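Local structure of beta-N-acetylglucosaminidase-like protein Glycoside hydrolase family 20 (Flavobacterium johnsoniae, 6YHH) at residues K27-N32 against T46-R51; S39-G44 against L76-T81; I105-T108 against G112-H115. The protein is a chitobiase that probably removes N-acetylglucosamine from chitin fragments through beta-N-acetylhexosaminidase activity. All coordinates share one frame; numbering follows the deposited sequence.

Contact 1: K27-N32 against T46-R51; sequences KNFKVN and TRFLRR
F29 reaches from the loop just before strand 31-35 to helix 40-56, where L49 and F48 receive it. Strand and helix are consecutive elements of the alpha/beta layer of the family 20 domain 2, the helix covering a face of the sheet. The F29 ring arrives edge first: CE2 of F29 lies 4.1 Å from CD1 of L49, and that methyl is 4.2 Å from CD2 of F29, so one branch of the leucine rests beside a single side of the hexagon, near the ring plane. The same F29 CE2 comes to 4.3 Å from CE2 of F48. Here two ring edges meet with their planes inclined by about 52°, which makes the pair neither an offset stack nor a T-shaped one.

The torsions explain the encounter. F29 carries CG anti to the backbone N (chi1 -170°), L49 does the same, and each side chain extends across the gap and runs past the other in the opposite sense. V31, two residues after F29, also points its CB at the helix; CG1 of V31 stays 4.8 Å from CD2 of L49 and broadens the apolar patch.

Behind F29 the loop folds back on itself. NZ of K30 donates to the carbonyl O of N28 over 3.0 Å, approaching 28° out of the carbonyl plane, so the lysine bridges the turn on the side facing away from the helix. Beyond the segments, F48 packs on L117, L120 and L121 of helix 110-123, while R50 touches Y550 of the second subunit.

The contact illustrates how a helix is seated on a sheet face through apolar side chains. Dispersion and the exclusion of water probably hold the pair, so shape rather than bond direction would set the alignment.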
loop_
_atom_site.group_PDB
_atom_site.type_symbol
_atom_site.label_atom_id
_atom_site.label_comp_id
_atom_site.label_asym_id
_atom_site.label_seq_id
_atom_site.Cartn_x
_atom_site.Cartn_y
_atom_site.Cartn_z
ATOM N N LYS A 27 -25.516 -15.128 -9.774
ATOM C CA LYS A 27 -24.737 -16.149 -9.140
ATOM C C LYS A 27 -24.468 -17.401 -9.988
ATOM O O LYS A 27 -23.621 -18.229 -9.660
ATOM C CB LYS A 27 -25.402 -16.519 -7.783
ATOM C CG LYS A 27 -24.381 -16.952 -6.721
ATOM C CD LYS A 27 -25.050 -16.962 -5.373
ATOM C CE LYS A 27 -24.168 -17.732 -4.449
ATOM N NZ LYS A 27 -23.198 -16.829 -3.867
ATOM N N ASN A 28 -25.108 -17.502 -11.152
ATOM C CA ASN A 28 -24.849 -18.575 -12.112
ATOM C C ASN A 28 -23.599 -18.341 -12.935
ATOM O O ASN A 28 -23.123 -19.224 -13.637
ATOM C CB ASN A 28 -26.053 -18.745 -13.106
ATOM C CG ASN A 28 -25.951 -20.043 -13.894
ATOM O OD1 ASN A 28 -25.714 -21.108 -13.282
ATOM N ND2 ASN A 28 -26.061 -19.979 -15.258
ATOM N N PHE A 29 -23.078 -17.101 -12.895
ATOM C CA PHE A 29 -21.904 -16.787 -13.674
ATOM C C PHE A 29 -20.666 -17.634 -13.429
ATOM O O PHE A 29 -20.185 -17.781 -12.274
ATOM C CB PHE A 29 -21.559 -15.324 -13.515
ATOM C CG PHE A 29 -20.491 -14.816 -14.470
ATOM C CD1 PHE A 29 -20.831 -14.450 -15.771
ATOM C CD2 PHE A 29 -19.180 -14.665 -14.080
ATOM C CE1 PHE A 29 -19.861 -13.975 -16.624
ATOM C CE2 PHE A 29 -18.216 -14.139 -14.957
ATOM C CZ PHE A 29 -18.564 -13.844 -16.240
ATOM N N LYS A 30 -20.155 -18.173 -14.527
ATOM C CA LYS A 30 -18.941 -18.932 -14.582
ATOM C C LYS A 30 -18.150 -18.664 -15.853
ATOM O O LYS A 30 -18.710 -18.158 -16.853
ATOM C CB LYS A 30 -19.276 -20.475 -14.490
ATOM C CG LYS A 30 -19.895 -20.922 -13.187
ATOM C CD LYS A 30 -20.139 -22.440 -13.126
ATOM C CE LYS A 30 -21.539 -22.802 -13.674
ATOM N NZ LYS A 30 -22.834 -22.160 -13.183
ATOM N N VAL A 31 -16.873 -19.031 -15.815
ATOM C CA VAL A 31 -15.922 -18.880 -16.888
ATOM C C VAL A 31 -15.307 -20.203 -17.298
ATOM O O VAL A 31 -15.002 -21.079 -16.490
ATOM C CB VAL A 31 -14.827 -17.818 -16.565
ATOM C CG1 VAL A 31 -13.939 -18.277 -15.430
ATOM C CG2 VAL A 31 -13.995 -17.478 -17.783
ATOM N N ASN A 32 -15.076 -20.318 -18.600
ATOM C CA ASN A 32 -14.468 -21.491 -19.226
ATOM C C ASN A 32 -13.476 -21.032 -20.256
ATOM O O ASN A 32 -13.757 -20.015 -20.929
ATOM C CB ASN A 32 -15.562 -22.295 -19.947
ATOM C CG ASN A 32 -15.060 -23.644 -20.405
ATOM O OD1 ASN A 32 -14.568 -24.443 -19.597
ATOM N ND2 ASN A 32 -15.138 -23.889 -21.750
ATOM N N THR A 46 -8.502 -15.950 -13.365
ATOM C CA THR A 46 -8.809 -15.961 -11.918
ATOM C C THR A 46 -8.887 -14.541 -11.362
ATOM O O THR A 46 -9.847 -14.185 -10.656
ATOM C CB THR A 46 -7.718 -16.792 -11.161
ATOM O OG1 THR A 46 -7.642 -18.156 -11.706
ATOM C CG2 THR A 46 -8.095 -16.860 -9.680
ATOM N N ARG A 47 -7.887 -13.706 -11.720
ATOM C CA ARG A 47 -7.899 -12.297 -11.224
ATOM C C ARG A 47 -9.077 -11.540 -11.771
ATOM O O ARG A 47 -9.657 -10.780 -11.079
ATOM C CB ARG A 47 -6.584 -11.629 -11.588
ATOM C CG ARG A 47 -5.425 -12.177 -10.789
ATOM C CD ARG A 47 -4.093 -11.509 -11.043
ATOM N NE ARG A 47 -3.535 -11.680 -12.385
ATOM C CZ ARG A 47 -2.746 -12.705 -12.704
ATOM N NH1 ARG A 47 -2.416 -13.618 -11.776
ATOM N NH2 ARG A 47 -2.296 -12.794 -13.928
ATOM N N PHE A 48 -9.453 -11.770 -13.018
ATOM C CA PHE A 48 -10.642 -11.169 -13.607
ATOM C C PHE A 48 -11.893 -11.437 -12.732
ATOM O O PHE A 48 -12.683 -10.582 -12.395
ATOM C CB PHE A 48 -10.845 -11.626 -15.080
ATOM C CG PHE A 48 -12.250 -11.421 -15.568
ATOM C CD1 PHE A 48 -12.712 -10.210 -16.071
ATOM C CD2 PHE A 48 -13.155 -12.450 -15.480
ATOM C CE1 PHE A 48 -14.020 -10.062 -16.528
ATOM C CE2 PHE A 48 -14.479 -12.280 -15.869
ATOM C CZ PHE A 48 -14.937 -11.109 -16.393
ATOM N N LEU A 49 -12.060 -12.716 -12.412
ATOM C CA LEU A 49 -13.218 -13.164 -11.630
ATOM C C LEU A 49 -13.206 -12.548 -10.229
ATOM O O LEU A 49 -14.225 -12.050 -9.758
ATOM C CB LEU A 49 -13.237 -14.680 -11.596
ATOM C CG LEU A 49 -14.495 -15.299 -10.999
ATOM C CD1 LEU A 49 -15.641 -14.966 -11.910
ATOM C CD2 LEU A 49 -14.371 -16.814 -10.888
ATOM N N ARG A 50 -12.040 -12.556 -9.586
ATOM C CA ARG A 50 -11.879 -11.897 -8.304
ATOM C C ARG A 50 -12.219 -10.425 -8.373
ATOM O O ARG A 50 -12.961 -9.890 -7.527
ATOM C CB ARG A 50 -10.486 -12.081 -7.719
ATOM C CG ARG A 50 -10.044 -13.512 -7.402
ATOM C CD ARG A 50 -10.836 -14.043 -6.179
ATOM N NE ARG A 50 -12.131 -14.576 -6.508
ATOM C CZ ARG A 50 -12.376 -15.764 -7.076
ATOM N NH1 ARG A 50 -11.343 -16.542 -7.456
ATOM N NH2 ARG A 50 -13.614 -16.127 -7.284
ATOM N N ARG A 51 -11.720 -9.740 -9.417
ATOM C CA ARG A 51 -11.996 -8.330 -9.539
ATOM C C ARG A 51 -13.491 -8.056 -9.793
ATOM O O ARG A 51 -14.103 -7.164 -9.187
ATOM C CB ARG A 51 -11.152 -7.702 -10.635
ATOM C CG ARG A 51 -9.692 -7.656 -10.269
ATOM C CD ARG A 51 -8.773 -7.493 -11.446
ATOM N NE ARG A 51 -8.945 -6.270 -12.162
ATOM C CZ ARG A 51 -8.501 -6.037 -13.397
ATOM N NH1 ARG A 51 -7.976 -7.011 -14.101
ATOM N NH2 ARG A 51 -8.640 -4.821 -13.940
#

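Contact 2: S39-G44 against L76-T81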
loop_
_atom_site.group_PDB
_atom_site.type_symbol
_atom_site.label_atom_id
_atom_site.label_comp_id
_atom_site.label_asym_id
_atom_site.label_seq_id
_atom_site.Cartn_x
_atom_site.Cartn_y
_atom_site.Cartn_z
ATOM N N SER A 39 -0.174 -20.886 -20.425
ATOM C CA SER A 39 -0.692 -21.001 -19.054
ATOM C C SER A 39 -0.900 -19.689 -18.301
ATOM O O SER A 39 -1.629 -19.648 -17.312
ATOM C CB SER A 39 0.229 -21.901 -18.213
ATOM O OG SER A 39 1.557 -21.403 -18.166
ATOM N N ARG A 40 -0.342 -18.580 -18.783
ATOM C CA ARG A 40 -0.630 -17.270 -18.144
ATOM C C ARG A 40 -2.082 -16.913 -18.178
ATOM O O ARG A 40 -2.584 -16.100 -17.397
ATOM C CB ARG A 40 0.194 -16.170 -18.817
ATOM C CG ARG A 40 -0.215 -15.783 -20.243
ATOM C CD ARG A 40 0.566 -14.599 -20.856
ATOM N NE ARG A 40 2.013 -14.867 -20.910
ATOM C CZ ARG A 40 2.648 -15.510 -21.873
ATOM N NH1 ARG A 40 1.951 -15.921 -22.952
ATOM N NH2 ARG A 40 3.922 -15.789 -21.751
ATOM N N ILE A 41 -2.845 -17.609 -19.039
ATOM C CA ILE A 41 -4.271 -17.311 -19.087
ATOM C C ILE A 41 -4.964 -17.653 -17.748
ATOM O O ILE A 41 -5.987 -17.017 -17.399
ATOM C CB ILE A 41 -4.963 -18.044 -20.304
ATOM C CG1 ILE A 41 -6.377 -17.577 -20.542
ATOM C CG2 ILE A 41 -5.016 -19.542 -20.002
ATOM C CD1 ILE A 41 -6.556 -16.126 -20.955
ATOM N N PHE A 42 -4.472 -18.646 -17.012
ATOM C CA PHE A 42 -5.191 -19.149 -15.813
ATOM C C PHE A 42 -5.240 -18.116 -14.676
ATOM O O PHE A 42 -6.284 -17.809 -14.152
ATOM C CB PHE A 42 -4.646 -20.500 -15.365
ATOM C CG PHE A 42 -4.813 -21.567 -16.441
ATOM C CD1 PHE A 42 -6.067 -21.853 -16.971
ATOM C CD2 PHE A 42 -3.690 -22.181 -16.957
ATOM C CE1 PHE A 42 -6.199 -22.829 -17.994
ATOM C CE2 PHE A 42 -3.822 -23.153 -17.957
ATOM C CZ PHE A 42 -5.053 -23.434 -18.464
ATOM N N GLY A 43 -4.087 -17.546 -14.391
ATOM C CA GLY A 43 -4.063 -16.519 -13.328
ATOM C C GLY A 43 -4.851 -15.317 -13.815
ATOM O O GLY A 43 -5.532 -14.643 -12.992
ATOM N N GLY A 44 -4.701 -14.944 -15.069
ATOM C CA GLY A 44 -5.460 -13.742 -15.574
ATOM C C GLY A 44 -6.943 -13.869 -15.469
ATOM O O GLY A 44 -7.635 -12.909 -15.150
ATOM N N LEU A 76 -19.415 -17.286 -19.661
ATOM C CA LEU A 76 -18.247 -16.628 -20.298
ATOM C C LEU A 76 -17.310 -17.657 -20.828
ATOM O O LEU A 76 -16.723 -18.475 -20.081
ATOM C CB LEU A 76 -17.492 -15.647 -19.318
ATOM C CG LEU A 76 -16.209 -15.029 -19.922
ATOM C CD1 LEU A 76 -16.408 -14.109 -21.120
ATOM C CD2 LEU A 76 -15.517 -14.273 -18.806
ATOM N N GLN A 77 -17.138 -17.642 -22.151
ATOM C CA GLN A 77 -16.210 -18.553 -22.881
ATOM C C GLN A 77 -15.088 -17.757 -23.445
ATOM O O GLN A 77 -15.340 -16.717 -24.065
ATOM C CB GLN A 77 -16.927 -19.189 -24.080
ATOM C CG GLN A 77 -18.058 -20.074 -23.677
ATOM C CD GLN A 77 -17.560 -21.358 -23.032
ATOM O OE1 GLN A 77 -16.474 -21.890 -23.380
ATOM N NE2 GLN A 77 -18.360 -21.865 -22.044
ATOM N N ILE A 78 -13.884 -18.238 -23.199
ATOM C CA ILE A 78 -12.684 -17.641 -23.634
ATOM C C ILE A 78 -11.930 -18.684 -24.470
ATOM O O ILE A 78 -11.481 -19.688 -23.948
ATOM C CB ILE A 78 -11.815 -17.218 -22.442
ATOM C CG1 ILE A 78 -12.588 -16.302 -21.470
ATOM C CG2 ILE A 78 -10.550 -16.586 -22.936
ATOM C CD1 ILE A 78 -11.805 -16.092 -20.217
ATOM N N ASN A 79 -11.768 -18.368 -25.763
ATOM C CA ASN A 79 -11.117 -19.282 -26.725
ATOM C C ASN A 79 -9.838 -18.598 -27.227
ATOM O O ASN A 79 -9.901 -17.455 -27.719
ATOM C CB ASN A 79 -11.980 -19.532 -27.934
ATOM C CG ASN A 79 -13.382 -20.007 -27.606
ATOM O OD1 ASN A 79 -14.404 -19.386 -28.007
ATOM N ND2 ASN A 79 -13.462 -21.116 -26.889
ATOM N N CYS A 80 -8.710 -19.260 -27.073
ATOM C CA CYS A 80 -7.437 -18.819 -27.550
ATOM C C CYS A 80 -6.836 -19.796 -28.561
ATOM O O CYS A 80 -6.684 -20.983 -28.212
ATOM C CB CYS A 80 -6.401 -18.676 -26.461
ATOM S SG CYS A 80 -6.946 -17.521 -25.146
ATOM N N THR A 81 -6.375 -19.313 -29.709
ATOM C CA THR A 81 -5.934 -20.246 -30.769
ATOM C C THR A 81 -4.594 -20.839 -30.450
ATOM O O THR A 81 -4.409 -22.068 -30.598
ATOM C CB THR A 81 -5.979 -19.567 -32.160
ATOM O OG1 THR A 81 -7.307 -19.074 -32.391
ATOM C CG2 THR A 81 -5.570 -20.573 -33.263
#
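I41 turns its side chain from the first turn of helix 40-56 onto I78 and C80 of strand 76-80, within a beta-alpha-beta crossover: strand 31-35 leads into the helix, and the chain returns to form strand 76-80 parallel to and beside the first. The helix therefore lies against one face of the mixed sheet of the family 20 domain 2.

The tighter part is small, depends on one methyl, and even here the touch is light. CD1 of I41 approaches CG2 of I78 at 4.5 Å and SG of C80 at 4.4 Å, touching two residues that alternate along the strand and so project from the same face. CG1 of I41 is anti to the backbone N (chi1 -170°), an arrangement that extends this branch to the sheet across a backbone separation of 9.2 Å between the CA atoms of I41 and C80. A113 of helix 110-123 touches all three side chains and completes the apolar cluster.

Elsewhere the segments diverge. Q77 and N79 point from the other face of the strand and are partly exposed, with the amide of Q77 accepting a bond from N32. S39 and T81, at the outer ends, are exposed. R40 also leaves the interface, although it is buried: its guanidinium forms salt bridges with D110 and D221, so the buried charge is paired. Only 81 Å² is buried between the two segments, since in 39-44 only I41 reaches the strand segment; farther along the same helix F48 packs on L76.

The second branch of the same isoleucine is used within the helix, for CG2 of I41 lies 3.9 Å above the plane of the F42 ring, over its centre.

Contact 3: I105-T108 against G112-H115; sequences INAT and GALH
A107 sets its methyl over one face of the flat peptide group that joins G112 to A113. CB of A107 is 3.4 Å from N of A113 and 3.8 Å from C of G112, and it stands well out of the peptide plane, so the methyl meets the amide from above rather than at an edge. I105 comes to the same side of that plane but is displaced past its A113 end: its CG2 lies 3.9 Å from CA of A113 and 4.1 Å from CB of A113. With chi1 at -67°, CG2 of I105 is the branch anti to the backbone N, and this directs it at the helix.

The closeness is a matter of small residues. G112 has no side chain on the strand's side, and its CA comes to 5.3 Å from that of A107, so methyl packs directly on main chain. The imidazole of H115, farther along the helix, forms an edge-to-face pair with W476, and its NE2 is hydrogen-bonded to OE1 of E92.

The chain turns a corner at T108 and soon enters helix 110-123, which folds back over the strand it follows. A113 also touches I78 and C80 of the adjoining strand 76-80 and I41 of helix 40-56, while on the other flank I105 packs on L96 of strand 94-99.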
loop_
_atom_site.group_PDB
_atom_site.type_symbol
_atom_site.label_atom_id
_atom_site.label_comp_id
_atom_site.label_asym_id
_atom_site.label_seq_id
_atom_site.Cartn_x
_atom_site.Cartn_y
_atom_site.Cartn_z
ATOM N N ILE A 105 -15.057 -14.401 -25.646
ATOM C CA ILE A 105 -13.830 -13.786 -26.040
ATOM C C ILE A 105 -13.093 -14.725 -26.911
ATOM O O ILE A 105 -12.776 -15.839 -26.510
ATOM C CB ILE A 105 -12.950 -13.403 -24.775
ATOM C CG1 ILE A 105 -13.647 -12.298 -24.003
ATOM C CG2 ILE A 105 -11.556 -12.946 -25.177
ATOM C CD1 ILE A 105 -12.974 -11.974 -22.667
ATOM N N ASN A 106 -12.795 -14.287 -28.112
ATOM C CA ASN A 106 -12.010 -15.066 -29.057
ATOM C C ASN A 106 -10.741 -14.306 -29.324
ATOM O O ASN A 106 -10.813 -13.138 -29.641
ATOM C CB ASN A 106 -12.794 -15.178 -30.369
ATOM C CG ASN A 106 -13.936 -16.188 -30.304
ATOM O OD1 ASN A 106 -15.048 -15.920 -30.707
ATOM N ND2 ASN A 106 -13.650 -17.308 -29.816
ATOM N N ALA A 107 -9.601 -14.958 -29.241
ATOM C CA ALA A 107 -8.352 -14.314 -29.516
ATOM C C ALA A 107 -7.356 -15.216 -30.113
ATOM O O ALA A 107 -7.312 -16.385 -29.836
ATOM C CB ALA A 107 -7.759 -13.671 -28.261
ATOM N N THR A 108 -6.502 -14.656 -30.952
ATOM C CA THR A 108 -5.402 -15.442 -31.477
ATOM C C THR A 108 -4.602 -16.142 -30.392
ATOM O O THR A 108 -4.217 -17.309 -30.510
ATOM C CB THR A 108 -4.465 -14.583 -32.311
ATOM O OG1 THR A 108 -5.190 -14.006 -33.378
ATOM C CG2 THR A 108 -3.323 -15.364 -32.817
ATOM N N GLY A 112 -4.216 -11.461 -26.414
ATOM C CA GLY A 112 -5.465 -10.810 -26.740
ATOM C C GLY A 112 -6.590 -11.107 -25.775
ATOM O O GLY A 112 -7.384 -10.235 -25.432
ATOM N N ALA A 113 -6.681 -12.339 -25.298
ATOM C CA ALA A 113 -7.732 -12.656 -24.316
ATOM C C ALA A 113 -7.566 -11.896 -22.998
ATOM O O ALA A 113 -8.538 -11.456 -22.433
ATOM C CB ALA A 113 -7.821 -14.119 -24.052
ATOM N N LEU A 114 -6.319 -11.775 -22.531
ATOM C CA LEU A 114 -6.052 -10.971 -21.328
ATOM C C LEU A 114 -6.537 -9.537 -21.523
ATOM O O LEU A 114 -7.130 -8.940 -20.656
ATOM C CB LEU A 114 -4.591 -10.990 -20.949
ATOM C CG LEU A 114 -4.095 -12.318 -20.425
ATOM C CD1 LEU A 114 -2.622 -12.252 -20.184
ATOM C CD2 LEU A 114 -4.827 -12.766 -19.177
ATOM N N HIS A 115 -6.292 -8.973 -22.694
ATOM C CA HIS A 115 -6.770 -7.652 -22.992
ATOM C C HIS A 115 -8.290 -7.612 -22.974
ATOM O O HIS A 115 -8.954 -6.662 -22.479
ATOM C CB HIS A 115 -6.265 -7.153 -24.384
ATOM C CG HIS A 115 -4.778 -6.982 -24.506
ATOM N ND1 HIS A 115 -3.957 -6.526 -23.469
ATOM C CD2 HIS A 115 -3.965 -7.175 -25.565
ATOM C CE1 HIS A 115 -2.707 -6.458 -23.901
ATOM N NE2 HIS A 115 -2.695 -6.824 -25.187
#

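In the fold
The three contacts sample one two-helix layer on one sheet, and they connect through neighbouring strands. Contacts 1 and 2, with centres 12 Å apart, share helix 40-56; N of N32 probably bonds to O of L76 at 2.9 Å, while V31 packs on I78. Contacts 2 and 3 are closer, with centres 8 Å apart, and N of I105 probably bonds to O of Q77 at 2.8 Å. Contacts 1 and 3 do not touch, their nearest atoms being about 6 Å apart; strand 76-80, paired with 31-35 on one side and 102-107 on the other, lies between them. All lie in domain 2, away from E317, the predicted proton donor of the catalytic barrel.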